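Local coordinates for protein cytosolic phospholipase A2 delta (Homo sapiens, PDB 5IZ5) that hydrolyses glycerophospholipids at the sn-2 position in a calcium-dependent manner, with a preference for linoleic acid, releasing a lysophospholipid and a fatty acid, at residues Leu165-Val170 against Ala210-Tyr215; Leu191-Ser196 against Leu219-Ser224. The protein carries 3 engineered substitutions. One frame throughout, in Å; residues are numbered along the deposited sequence.

Interaction 1 and interaction 2 lie in two antiparallel sheets packed face to face, their centres about 10 Å apart. Strand 188-193 follows strand 160-172, and strand 221-228 follows strand 210-216, so the two contacts interleave. Phe211, Phe213, Leu191 and Leu193 are buried between the sheets, with Phe211 CD2 3.5 Å from Leu191 CD1 and Phe213 CD1 3.7 Å from Leu193 CB. Interaction 1 is a regular backbone ladder burying 676 Å²; on its face away from the other sheet Asp169, Arg212 and His214 are partly or fully exposed, while Cys167 is buried. Interaction 2 (422 Å²) passes from strand pairing into a turn held by hydroxyl and water; on its other face Val192 and Ser224 are partly exposed.

Interaction 1: Leu165-Val170 against Ala210-Tyr215; sequences LSCLDV and AFRFHY
Tyr215 holds its CG between the backbone N and the carbonyl carbon (chi1 58°), and its ring meets Ser166 across the strands: Ser166 CB sits over one face, 4.0 Å from the ring centroid, a CH-pi contact, while Leu168 CB reaches the ring edge at CE2. Arg212, with CG anti to the backbone N (chi1 168°) and its chain bent at chi2 and chi3, brings one face of its guanidinium against the Asp169 carboxylate, OD1 3.0 Å above the plane and offset toward the rim, the two planes 59° apart. Asp169 OD2 stands 3.1 Å from Arg212 NH1, also well out of the guanidinium plane; this salt bridge therefore rests on charge, not on an N-H directed at oxygen. On the same face of the sheet, Cys167 SG approaches His214 CD2 obliquely at 3.6 Å and is itself tied to Cys278 by a disulfide; His214 ND1 bonds Glu198. Six backbone bonds, two each in the pairs Ser166-Tyr215, Leu168-Phe213 and Val170-Phe211, fix the register. With strand 266-277 on the other edge of strand 160-172, this antiparallel ladder belongs to one sheet of a beta sandwich, consistent with a second C2-like domain.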
# COMPACT_ATOMS: atom_id res chain seq x y z
N LEU B 165 -17.89 8.91 -15.63
CA LEU B 165 -18.11 9.92 -14.60
C LEU B 165 -18.70 11.17 -15.22
O LEU B 165 -18.21 11.66 -16.24
CB LEU B 165 -16.81 10.29 -13.88
CG LEU B 165 -16.85 10.44 -12.35
CD1 LEU B 165 -17.31 9.15 -11.70
CD2 LEU B 165 -15.47 10.83 -11.85
N SER B 166 -19.76 11.68 -14.60
CA SER B 166 -20.30 12.99 -14.93
C SER B 166 -19.91 13.99 -13.85
O SER B 166 -19.66 13.63 -12.69
CB SER B 166 -21.81 12.93 -15.07
OG SER B 166 -22.17 12.07 -16.13
N CYS B 167 -19.83 15.25 -14.24
CA CYS B 167 -19.41 16.33 -13.37
C CYS B 167 -20.51 17.41 -13.41
O CYS B 167 -20.97 17.79 -14.49
CB CYS B 167 -18.08 16.91 -13.87
SG CYS B 167 -16.49 15.98 -13.76
N LEU B 168 -20.96 17.89 -12.25
CA LEU B 168 -21.99 18.94 -12.22
C LEU B 168 -21.55 20.15 -11.40
O LEU B 168 -21.19 20.02 -10.22
CB LEU B 168 -23.33 18.34 -11.79
CG LEU B 168 -24.31 18.79 -10.69
CD1 LEU B 168 -24.17 20.20 -10.14
CD2 LEU B 168 -25.72 18.58 -11.22
N ASP B 169 -21.57 21.32 -12.03
CA ASP B 169 -21.15 22.57 -11.40
C ASP B 169 -22.34 23.43 -11.02
O ASP B 169 -23.25 23.63 -11.83
CB ASP B 169 -20.24 23.36 -12.34
CG ASP B 169 -18.80 22.88 -12.31
OD1 ASP B 169 -18.36 22.34 -11.28
OD2 ASP B 169 -18.10 23.07 -13.33
N VAL B 170 -22.33 23.96 -9.80
CA VAL B 170 -23.38 24.85 -9.32
C VAL B 170 -22.77 26.20 -8.95
O VAL B 170 -21.93 26.28 -8.06
CB VAL B 170 -24.08 24.27 -8.08
CG1 VAL B 170 -25.26 25.13 -7.68
CG2 VAL B 170 -24.54 22.84 -8.33
N ALA B 210 -18.98 28.56 -5.58
CA ALA B 210 -19.16 27.49 -6.58
C ALA B 210 -19.04 26.10 -5.96
O ALA B 210 -18.39 25.92 -4.93
CB ALA B 210 -18.14 27.66 -7.70
N PHE B 211 -19.66 25.12 -6.62
CA PHE B 211 -19.64 23.73 -6.16
C PHE B 211 -19.50 22.76 -7.33
O PHE B 211 -20.07 22.98 -8.40
CB PHE B 211 -20.92 23.38 -5.41
CG PHE B 211 -21.26 24.34 -4.31
CD1 PHE B 211 -20.85 24.08 -3.01
CD2 PHE B 211 -21.98 25.49 -4.57
CE1 PHE B 211 -21.15 24.97 -1.99
CE2 PHE B 211 -22.28 26.38 -3.55
CZ PHE B 211 -21.87 26.12 -2.26
N ARG B 212 -18.77 21.68 -7.09
CA ARG B 212 -18.62 20.61 -8.07
C ARG B 212 -19.02 19.29 -7.43
O ARG B 212 -18.57 18.99 -6.32
CB ARG B 212 -17.17 20.55 -8.55
CG ARG B 212 -16.79 19.30 -9.36
CD ARG B 212 -16.83 19.52 -10.85
NE ARG B 212 -15.85 20.51 -11.26
CZ ARG B 212 -15.73 20.93 -12.52
NH1 ARG B 212 -16.51 20.43 -13.48
NH2 ARG B 212 -14.82 21.84 -12.82
N PHE B 213 -19.86 18.53 -8.12
CA PHE B 213 -20.16 17.16 -7.73
C PHE B 213 -19.66 16.21 -8.81
O PHE B 213 -19.82 16.47 -10.01
CB PHE B 213 -21.66 16.94 -7.56
CG PHE B 213 -22.25 17.64 -6.37
CD1 PHE B 213 -22.45 16.97 -5.17
CD2 PHE B 213 -22.64 18.97 -6.45
CE1 PHE B 213 -23.01 17.61 -4.07
CE2 PHE B 213 -23.20 19.61 -5.36
CZ PHE B 213 -23.39 18.93 -4.17
N HIS B 214 -19.07 15.10 -8.37
CA HIS B 214 -18.69 14.02 -9.27
C HIS B 214 -19.54 12.81 -8.96
O HIS B 214 -19.69 12.44 -7.79
CB HIS B 214 -17.22 13.67 -9.08
CG HIS B 214 -16.29 14.81 -9.30
ND1 HIS B 214 -16.02 15.76 -8.33
CD2 HIS B 214 -15.54 15.16 -10.38
CE1 HIS B 214 -15.15 16.64 -8.80
NE2 HIS B 214 -14.85 16.30 -10.04
N TYR B 215 -20.10 12.20 -10.00
CA TYR B 215 -20.98 11.06 -9.82
C TYR B 215 -21.03 10.23 -11.09
O TYR B 215 -20.77 10.72 -12.19
CB TYR B 215 -22.39 11.54 -9.44
CG TYR B 215 -22.99 12.46 -10.47
CD1 TYR B 215 -23.96 12.00 -11.35
CD2 TYR B 215 -22.55 13.77 -10.58
CE1 TYR B 215 -24.50 12.85 -12.31
CE2 TYR B 215 -23.08 14.62 -11.53
CZ TYR B 215 -24.05 14.15 -12.39
OH TYR B 215 -24.57 15.00 -13.32

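Interaction 2: Leu191-Ser196 against Leu219-Ser224; sequences LVLKGS and LETELS
Thr221 OG1 donates to Lys194 O over 2.7 Å, in the carbonyl plane and on a lone pair. With OG1 anti to the backbone N (chi1 -174°), Thr221 places CG2 in the crowded position, where it meets Leu193 CD1 at 3.5 Å; the two side chains cross at about a right angle. An alanine here lacks OG1 and CG2 and would probably leave Lys194 O without its hydroxyl partner and open a gap beside Leu193 CD1. Farther along the strands, Val192 and Ser224 form a hydrogen-bonded antiparallel pair, each N reaching the other's O at 2.9 Å, and Ser224 OG packs 3.4 Å from Val192 CB. Between this pair and the threonine bond, a water bridges the chains, accepting from Lys194 N and donating to Glu222 O, each at 2.8 Å. The next shell is the type II turn from Leu193 to Ser196. Leu193 O is gripped twice, by Ser196 N at 3.1 Å and by Ser196 OG at 2.6 Å, and Ser196 OG also bonds Asp199 N. Gly195 carries the turn with positive phi (96°), where a CB would be jammed against Lys194 O and would also clash with Leu219 CD2, which instead rests 3.5 Å from Gly195 O. Leu193, the first residue of the turn, packs on Phe213 and Leu168 of the facing sheet and on Leu248. Direct backbone bonding thus gives way to a water and then a hydroxyl, which suggests that the polar coupling of the turn to 219-224 rests on these two, with apolar contacts beside them.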
# COMPACT_ATOMS: atom_id res chain seq x y z
N LEU B 191 -26.73 21.61 -0.67
CA LEU B 191 -26.85 20.88 -1.93
C LEU B 191 -26.60 19.39 -1.70
O LEU B 191 -25.59 19.01 -1.10
CB LEU B 191 -25.83 21.40 -2.95
CG LEU B 191 -25.91 22.87 -3.31
CD1 LEU B 191 -24.70 23.28 -4.13
CD2 LEU B 191 -27.20 23.18 -4.07
N VAL B 192 -27.51 18.56 -2.17
CA VAL B 192 -27.40 17.12 -2.00
C VAL B 192 -27.52 16.43 -3.35
O VAL B 192 -28.44 16.72 -4.12
CB VAL B 192 -28.51 16.57 -1.08
CG1 VAL B 192 -28.29 15.09 -0.80
CG2 VAL B 192 -28.56 17.35 0.22
N LEU B 193 -26.58 15.53 -3.62
CA LEU B 193 -26.60 14.72 -4.83
C LEU B 193 -26.26 13.29 -4.44
O LEU B 193 -25.09 12.90 -4.41
CB LEU B 193 -25.62 15.29 -5.86
CG LEU B 193 -25.38 14.61 -7.22
CD1 LEU B 193 -26.51 13.69 -7.66
CD2 LEU B 193 -25.08 15.64 -8.30
N LYS B 194 -27.30 12.52 -4.14
CA LYS B 194 -27.14 11.14 -3.69
C LYS B 194 -26.42 10.30 -4.73
O LYS B 194 -26.79 10.30 -5.90
CB LYS B 194 -28.49 10.48 -3.41
CG LYS B 194 -28.97 10.49 -1.97
CD LYS B 194 -30.04 9.41 -1.82
CE LYS B 194 -29.79 8.51 -0.62
NZ LYS B 194 -30.52 7.22 -0.73
N GLY B 195 -25.40 9.57 -4.29
CA GLY B 195 -24.60 8.74 -5.18
C GLY B 195 -23.33 9.41 -5.67
O GLY B 195 -22.48 8.75 -6.26
N SER B 196 -23.18 10.71 -5.42
CA SER B 196 -21.96 11.43 -5.78
C SER B 196 -20.88 11.19 -4.75
O SER B 196 -21.17 10.75 -3.64
CB SER B 196 -22.23 12.93 -5.88
OG SER B 196 -22.53 13.49 -4.61
N LEU B 219 -26.01 6.51 -12.89
CA LEU B 219 -27.01 6.68 -11.82
C LEU B 219 -28.28 7.36 -12.31
O LEU B 219 -28.23 8.27 -13.13
CB LEU B 219 -26.45 7.51 -10.66
CG LEU B 219 -25.86 6.90 -9.38
CD1 LEU B 219 -25.33 5.50 -9.61
CD2 LEU B 219 -24.77 7.79 -8.79
N GLU B 220 -29.42 6.93 -11.78
CA GLU B 220 -30.62 7.75 -11.78
C GLU B 220 -30.67 8.41 -10.41
O GLU B 220 -30.87 7.73 -9.40
CB GLU B 220 -31.88 6.93 -12.01
CG GLU B 220 -33.15 7.75 -11.82
CD GLU B 220 -34.39 6.99 -12.22
OE1 GLU B 220 -34.51 5.80 -11.83
OE2 GLU B 220 -35.25 7.57 -12.92
N THR B 221 -30.49 9.72 -10.39
CA THR B 221 -30.44 10.44 -9.14
C THR B 221 -30.90 11.88 -9.37
O THR B 221 -31.50 12.19 -10.40
CB THR B 221 -29.02 10.34 -8.52
OG1 THR B 221 -29.02 10.94 -7.22
CG2 THR B 221 -27.96 11.00 -9.40
N GLU B 222 -30.63 12.76 -8.42
CA GLU B 222 -31.08 14.15 -8.51
C GLU B 222 -30.21 15.04 -7.67
O GLU B 222 -29.57 14.58 -6.73
CB GLU B 222 -32.52 14.26 -8.02
CG GLU B 222 -32.72 13.75 -6.60
CD GLU B 222 -34.17 13.75 -6.18
OE1 GLU B 222 -34.69 14.84 -5.92
OE2 GLU B 222 -34.79 12.67 -6.09
N LEU B 223 -30.19 16.32 -8.01
CA LEU B 223 -29.61 17.34 -7.15
C LEU B 223 -30.76 18.06 -6.46
O LEU B 223 -31.65 18.61 -7.13
CB LEU B 223 -28.81 18.36 -7.95
CG LEU B 223 -28.28 19.52 -7.08
CD1 LEU B 223 -26.91 19.20 -6.52
CD2 LEU B 223 -28.25 20.82 -7.86
N SER B 224 -30.74 18.08 -5.13
CA SER B 224 -31.70 18.86 -4.36
C SER B 224 -31.00 20.04 -3.69
O SER B 224 -29.87 19.91 -3.21
CB SER B 224 -32.41 18.00 -3.33
OG SER B 224 -31.53 17.61 -2.30
O HOH W 1 -29.96 13.37 -4.24